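Local coordinates for ATP phosphoribosyltransferase regulatory subunit (Thermotoga maritima, PDB 1USY), which is probably required for the first step of histidine biosynthesis and may allow histidine to regulate ATP phosphoribosyltransferase by feedback, at residues 11-15 against 115-120; 131-135 against 225-231. All blocks are in the same frame, centred on the assembly; numbering follows the deposited sequence.

Both contacts border the large mixed sheet of a class-II aminoacyl-tRNA synthetase-like fold, on opposite sides of the chain's centre. Contact 1 joins helices 6-16 and 103-120 beside strand 86-98; contact 2 joins the loops that follow strands 125-131 and 220-223, neighbouring strands at the edge of the sheet that ends in 220-223. Their centres are about 27 Å apart and their nearest atoms about 16 Å, so they do not touch, and both segments of contact 1 precede those of contact 2 in sequence. Contact 2 is the one near bound ligand: the side chain of T226 lies about 8 Å from a histidine and touches K157, which belongs to the histidine pocket with L159, I180, I184 and Y185.

Contact 1 (11-15 against 115-120); sequences SFYSK and ESASEF
F12 and F120 pack between two nearly antiparallel helices, 6-16 and 103-120; the axes of their short segments approach to 10.8 Å at 156°. This helix pair rests on the mixed sheet of the class-II synthetase-like fold: both phenylalanines reach L93 on strand 86-98, and F12 also touches L95, so large apolar rings suit the buried side. There F12 CB meets the F120 ring at its edge, 4.0 Å from CZ. S116 packs beside F12, its OG at the ring's edge and in its plane; a small serine fits here, and its hydroxyl is satisfied by the carbonyl of I112 in its own helix. The outer side is polar and more open, ending at the exposed E119. K15, long enough to cross between the helices, bends at chi4 (-41°) and brings NZ to two acidic groups, making salt bridges to E119 OE1 at 2.7 Å and to E115 OE2 at 3.2 Å. One lysine probably eases the repulsion between two glutamates one helical turn apart; E111 adds a like charge close to E115. The second oxygen of E119 is held as well: S11 OG donates to OE2 at 2.9 Å, approaching from above the carboxylate plane, 53° out of it.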
loop_
_atom_site.group_PDB
_atom_site.type_symbol
_atom_site.label_atom_id
_atom_site.label_comp_id
_atom_site.label_asym_id
_atom_site.label_seq_id
_atom_site.Cartn_x
_atom_site.Cartn_y
_atom_site.Cartn_z
ATOM N N SER B 11 -38.626 -8.644 1.790
ATOM C CA SER B 11 -39.689 -8.398 0.841
ATOM C C SER B 11 -39.202 -8.553 -0.606
ATOM O O SER B 11 -39.839 -9.247 -1.396
ATOM C CB SER B 11 -40.266 -7.003 1.079
ATOM O OG SER B 11 -41.268 -6.677 0.115
ATOM N N PHE B 12 -38.070 -7.915 -0.913
ATOM C CA PHE B 12 -37.450 -7.913 -2.234
ATOM C C PHE B 12 -37.035 -9.315 -2.633
ATOM O O PHE B 12 -37.227 -9.714 -3.761
ATOM C CB PHE B 12 -36.214 -6.987 -2.248
ATOM C CG PHE B 12 -35.533 -6.919 -3.575
ATOM C CD1 PHE B 12 -36.077 -6.148 -4.608
ATOM C CD2 PHE B 12 -34.342 -7.601 -3.795
ATOM C CE1 PHE B 12 -35.464 -6.096 -5.853
ATOM C CE2 PHE B 12 -33.689 -7.543 -5.040
ATOM C CZ PHE B 12 -34.258 -6.797 -6.074
ATOM N N TYR B 13 -36.462 -10.035 -1.673
ATOM C CA TYR B 13 -36.128 -11.449 -1.773
ATOM C C TYR B 13 -37.367 -12.308 -2.071
ATOM O O TYR B 13 -37.274 -13.290 -2.805
ATOM C CB TYR B 13 -35.450 -11.896 -0.456
ATOM C CG TYR B 13 -35.576 -13.380 -0.153
ATOM C CD1 TYR B 13 -34.937 -14.336 -0.963
ATOM C CD2 TYR B 13 -36.346 -13.835 0.924
ATOM C CE1 TYR B 13 -35.059 -15.694 -0.718
ATOM C CE2 TYR B 13 -36.470 -15.205 1.179
ATOM C CZ TYR B 13 -35.820 -16.127 0.351
ATOM O OH TYR B 13 -35.918 -17.485 0.593
ATOM N N SER B 14 -38.521 -11.963 -1.493
ATOM C CA SER B 14 -39.763 -12.677 -1.833
ATOM C C SER B 14 -40.220 -12.378 -3.240
ATOM O O SER B 14 -40.599 -13.278 -3.965
ATOM C CB SER B 14 -40.894 -12.408 -0.831
ATOM O OG SER B 14 -40.380 -12.513 0.485
ATOM N N LYS B 15 -40.182 -11.118 -3.627
ATOM C CA LYS B 15 -40.540 -10.760 -4.987
ATOM C C LYS B 15 -39.672 -11.495 -5.987
ATOM O O LYS B 15 -40.199 -12.037 -6.962
ATOM C CB LYS B 15 -40.453 -9.257 -5.210
ATOM C CG LYS B 15 -41.440 -8.482 -4.381
ATOM C CD LYS B 15 -41.156 -6.982 -4.453
ATOM C CE LYS B 15 -41.770 -6.238 -3.280
ATOM N NZ LYS B 15 -43.132 -6.728 -2.946
ATOM N N GLU B 115 -42.061 -2.340 -8.533
ATOM C CA GLU B 115 -42.953 -2.721 -7.427
ATOM C C GLU B 115 -42.244 -2.530 -6.088
ATOM O O GLU B 115 -42.863 -2.022 -5.115
ATOM C CB GLU B 115 -43.437 -4.155 -7.533
ATOM C CG GLU B 115 -44.293 -4.575 -6.356
ATOM C CD GLU B 115 -44.701 -6.021 -6.417
ATOM O OE1 GLU B 115 -44.611 -6.623 -7.495
ATOM O OE2 GLU B 115 -45.129 -6.569 -5.381
ATOM N N SER B 116 -40.962 -2.912 -6.053
ATOM C CA SER B 116 -40.141 -2.714 -4.866
ATOM C C SER B 116 -39.993 -1.247 -4.513
ATOM O O SER B 116 -40.038 -0.879 -3.338
ATOM C CB SER B 116 -38.754 -3.339 -5.033
ATOM O OG SER B 116 -38.891 -4.742 -5.152
ATOM N N ALA B 117 -39.818 -0.405 -5.522
ATOM C CA ALA B 117 -39.564 1.012 -5.258
ATOM C C ALA B 117 -40.834 1.724 -4.779
ATOM O O ALA B 117 -40.811 2.523 -3.843
ATOM C CB ALA B 117 -38.927 1.718 -6.476
ATOM N N SER B 118 -41.952 1.392 -5.395
ATOM C CA SER B 118 -43.194 2.005 -4.989
ATOM C C SER B 118 -43.651 1.532 -3.603
ATOM O O SER B 118 -44.528 2.145 -3.000
ATOM C CB SER B 118 -44.268 1.793 -6.045
ATOM O OG SER B 118 -44.512 0.424 -6.201
ATOM N N GLU B 119 -43.047 0.476 -3.076
ATOM C CA GLU B 119 -43.392 0.025 -1.725
ATOM C C GLU B 119 -42.292 0.347 -0.688
ATOM O O GLU B 119 -42.560 0.440 0.500
ATOM C CB GLU B 119 -43.824 -1.455 -1.719
ATOM C CG GLU B 119 -42.732 -2.459 -1.346
ATOM C CD GLU B 119 -43.247 -3.848 -0.931
ATOM O OE1 GLU B 119 -44.001 -4.467 -1.733
ATOM O OE2 GLU B 119 -42.882 -4.328 0.191
ATOM N N PHE B 120 -41.068 0.575 -1.147
ATOM C CA PHE B 120 -39.986 0.955 -0.238
ATOM C C PHE B 120 -39.899 2.450 0.049
ATOM O O PHE B 120 -39.368 2.862 1.070
ATOM C CB PHE B 120 -38.630 0.439 -0.741
ATOM C CG PHE B 120 -38.552 -1.064 -0.857
ATOM C CD1 PHE B 120 -37.491 -1.656 -1.530
ATOM C CD2 PHE B 120 -39.555 -1.892 -0.312
ATOM C CE1 PHE B 120 -37.429 -3.060 -1.667
ATOM C CE2 PHE B 120 -39.498 -3.276 -0.431
ATOM C CZ PHE B 120 -38.425 -3.873 -1.117
#

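Contact 2 (131-135 against 225-231); sequences HTGVY and LTLARTI
Y135, at the start of helix 135-139, reaches across to segment 225-231, its hydroxyl giving a hydrogen bond to the carbonyl oxygen of L225 (OH to O, 2.6 Å). The donor stands above the carbonyl plane, 52° out of it. With CG anti to the carbonyl carbon (chi1 -59°), the ring is turned toward L225 and A228. V134 CG1 lies 3.6 Å above the centre of one ring face, while A228 CB covers the opposite face nearer the rim; a flat aromatic suits this slot between a branched and a very small side chain. I231 crosses obliquely, its CG1 beside CD1 of the ring. Behind this first shell, T230 OG1 donates to L227 O at 2.6 Å, and I231 N to A228 O at 2.9 Å, holding the turn that presents A228 and I231 to the tyrosine. Further out, L151 of helix 147-156 packs on both Y135 and A228, and L205 of helix 199-215 backs L225. The two loops follow strands 125-131 and 220-223, neighbours in the mixed sheet of the class-II synthetase-like fold. Because the partner is a main-chain oxygen, the phenol fixes the course of the loop at L225 directly, and its bond satisfies a carbonyl of a buried residue.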
loop_
_atom_site.group_PDB
_atom_site.type_symbol
_atom_site.label_atom_id
_atom_site.label_comp_id
_atom_site.label_asym_id
_atom_site.label_seq_id
_atom_site.Cartn_x
_atom_site.Cartn_y
_atom_site.Cartn_z
ATOM N N HIS B 131 -34.139 4.668 -24.133
ATOM C CA HIS B 131 -33.668 3.638 -25.005
ATOM C C HIS B 131 -32.456 4.121 -25.723
ATOM O O HIS B 131 -32.429 5.197 -26.310
ATOM C CB HIS B 131 -34.727 3.277 -26.017
ATOM C CG HIS B 131 -34.512 1.953 -26.665
ATOM N ND1 HIS B 131 -35.253 0.844 -26.329
ATOM C CD2 HIS B 131 -33.660 1.563 -27.637
ATOM C CE1 HIS B 131 -34.883 -0.175 -27.089
ATOM N NE2 HIS B 131 -33.906 0.231 -27.879
ATOM N N THR B 132 -31.453 3.281 -25.686
ATOM C CA THR B 132 -30.139 3.634 -26.137
ATOM C C THR B 132 -30.066 3.568 -27.671
ATOM O O THR B 132 -29.163 4.141 -28.278
ATOM C CB THR B 132 -29.213 2.645 -25.458
ATOM O OG1 THR B 132 -27.929 3.220 -25.247
ATOM C CG2 THR B 132 -28.976 1.452 -26.306
ATOM N N GLY B 133 -31.041 2.903 -28.303
ATOM C CA GLY B 133 -31.064 2.726 -29.751
ATOM C C GLY B 133 -31.481 3.972 -30.524
ATOM O O GLY B 133 -31.575 3.954 -31.734
ATOM N N VAL B 134 -31.702 5.071 -29.819
ATOM C CA VAL B 134 -32.088 6.326 -30.456
ATOM C C VAL B 134 -30.900 7.103 -31.075
ATOM O O VAL B 134 -31.069 7.856 -32.032
ATOM C CB VAL B 134 -32.914 7.223 -29.466
ATOM C CG1 VAL B 134 -32.166 7.478 -28.174
ATOM C CG2 VAL B 134 -33.277 8.543 -30.093
ATOM N N TYR B 135 -29.705 6.906 -30.539
ATOM C CA TYR B 135 -28.600 7.809 -30.838
ATOM C C TYR B 135 -27.979 7.652 -32.220
ATOM O O TYR B 135 -27.746 8.657 -32.889
ATOM C CB TYR B 135 -27.549 7.777 -29.716
ATOM C CG TYR B 135 -28.148 8.170 -28.398
ATOM C CD1 TYR B 135 -28.056 7.349 -27.278
ATOM C CD2 TYR B 135 -28.845 9.369 -28.287
ATOM C CE1 TYR B 135 -28.651 7.730 -26.043
ATOM C CE2 TYR B 135 -29.447 9.761 -27.094
ATOM C CZ TYR B 135 -29.355 8.942 -25.986
ATOM O OH TYR B 135 -29.951 9.380 -24.840
ATOM N N LEU B 225 -35.428 10.487 -23.557
ATOM C CA LEU B 225 -34.412 9.940 -24.445
ATOM C C LEU B 225 -33.077 10.715 -24.398
ATOM O O LEU B 225 -32.220 10.550 -25.290
ATOM C CB LEU B 225 -34.957 9.954 -25.855
ATOM C CG LEU B 225 -36.007 8.922 -26.301
ATOM C CD1 LEU B 225 -36.566 8.014 -25.193
ATOM C CD2 LEU B 225 -37.136 9.656 -27.000
ATOM N N THR B 226 -32.985 11.626 -23.413
ATOM C CA THR B 226 -31.656 12.201 -23.263
ATOM C C THR B 226 -30.775 11.160 -22.529
ATOM O O THR B 226 -31.018 9.963 -22.600
ATOM C CB THR B 226 -31.787 13.542 -22.504
ATOM O OG1 THR B 226 -32.398 13.350 -21.241
ATOM C CG2 THR B 226 -32.648 14.565 -23.261
ATOM N N LEU B 227 -29.792 11.638 -21.850
ATOM C CA LEU B 227 -28.788 10.822 -21.105
ATOM C C LEU B 227 -28.162 9.780 -22.059
ATOM O O LEU B 227 -28.444 8.565 -22.010
ATOM C CB LEU B 227 -29.358 10.201 -19.747
ATOM C CG LEU B 227 -30.403 9.035 -19.647
ATOM C CD1 LEU B 227 -31.233 9.188 -18.353
ATOM C CD2 LEU B 227 -31.441 8.909 -20.764
ATOM N N ALA B 228 -27.317 10.399 -22.873
ATOM C CA ALA B 228 -26.510 9.780 -23.898
ATOM C C ALA B 228 -25.327 9.013 -23.271
ATOM O O ALA B 228 -24.767 8.097 -23.875
ATOM C CB ALA B 228 -25.945 10.865 -24.829
ATOM N N ARG B 229 -24.931 9.385 -22.040
ATOM C CA ARG B 229 -23.778 8.698 -21.373
ATOM C C ARG B 229 -24.121 7.254 -21.031
ATOM O O ARG B 229 -23.220 6.434 -20.791
ATOM C CB ARG B 229 -23.333 9.371 -20.058
ATOM C CG ARG B 229 -24.426 10.143 -19.346
ATOM C CD ARG B 229 -25.103 9.352 -18.233
ATOM N NE ARG B 229 -26.248 10.073 -17.692
ATOM C CZ ARG B 229 -26.177 11.325 -17.232
ATOM N NH1 ARG B 229 -25.010 11.997 -17.232
ATOM N NH2 ARG B 229 -27.226 12.002 -16.758
ATOM N N THR B 230 -25.382 6.813 -21.054
ATOM C CA THR B 230 -25.720 5.401 -20.951
ATOM C C THR B 230 -25.318 4.618 -22.221
ATOM O O THR B 230 -25.503 3.396 -22.279
ATOM C CB THR B 230 -27.204 5.253 -20.761
ATOM O OG1 THR B 230 -27.841 6.020 -21.783
ATOM C CG2 THR B 230 -27.665 5.896 -19.458
ATOM N N ILE B 231 -24.780 5.317 -23.228
ATOM C CA ILE B 231 -24.458 4.720 -24.537
ATOM C C ILE B 231 -23.326 3.697 -24.470
ATOM O O ILE B 231 -23.451 2.573 -24.964
ATOM C CB ILE B 231 -24.150 5.824 -25.594
ATOM C CG1 ILE B 231 -25.200 5.809 -26.698
ATOM C CG2 ILE B 231 -22.737 5.684 -26.175
ATOM C CD1 ILE B 231 -24.612 6.009 -28.119
#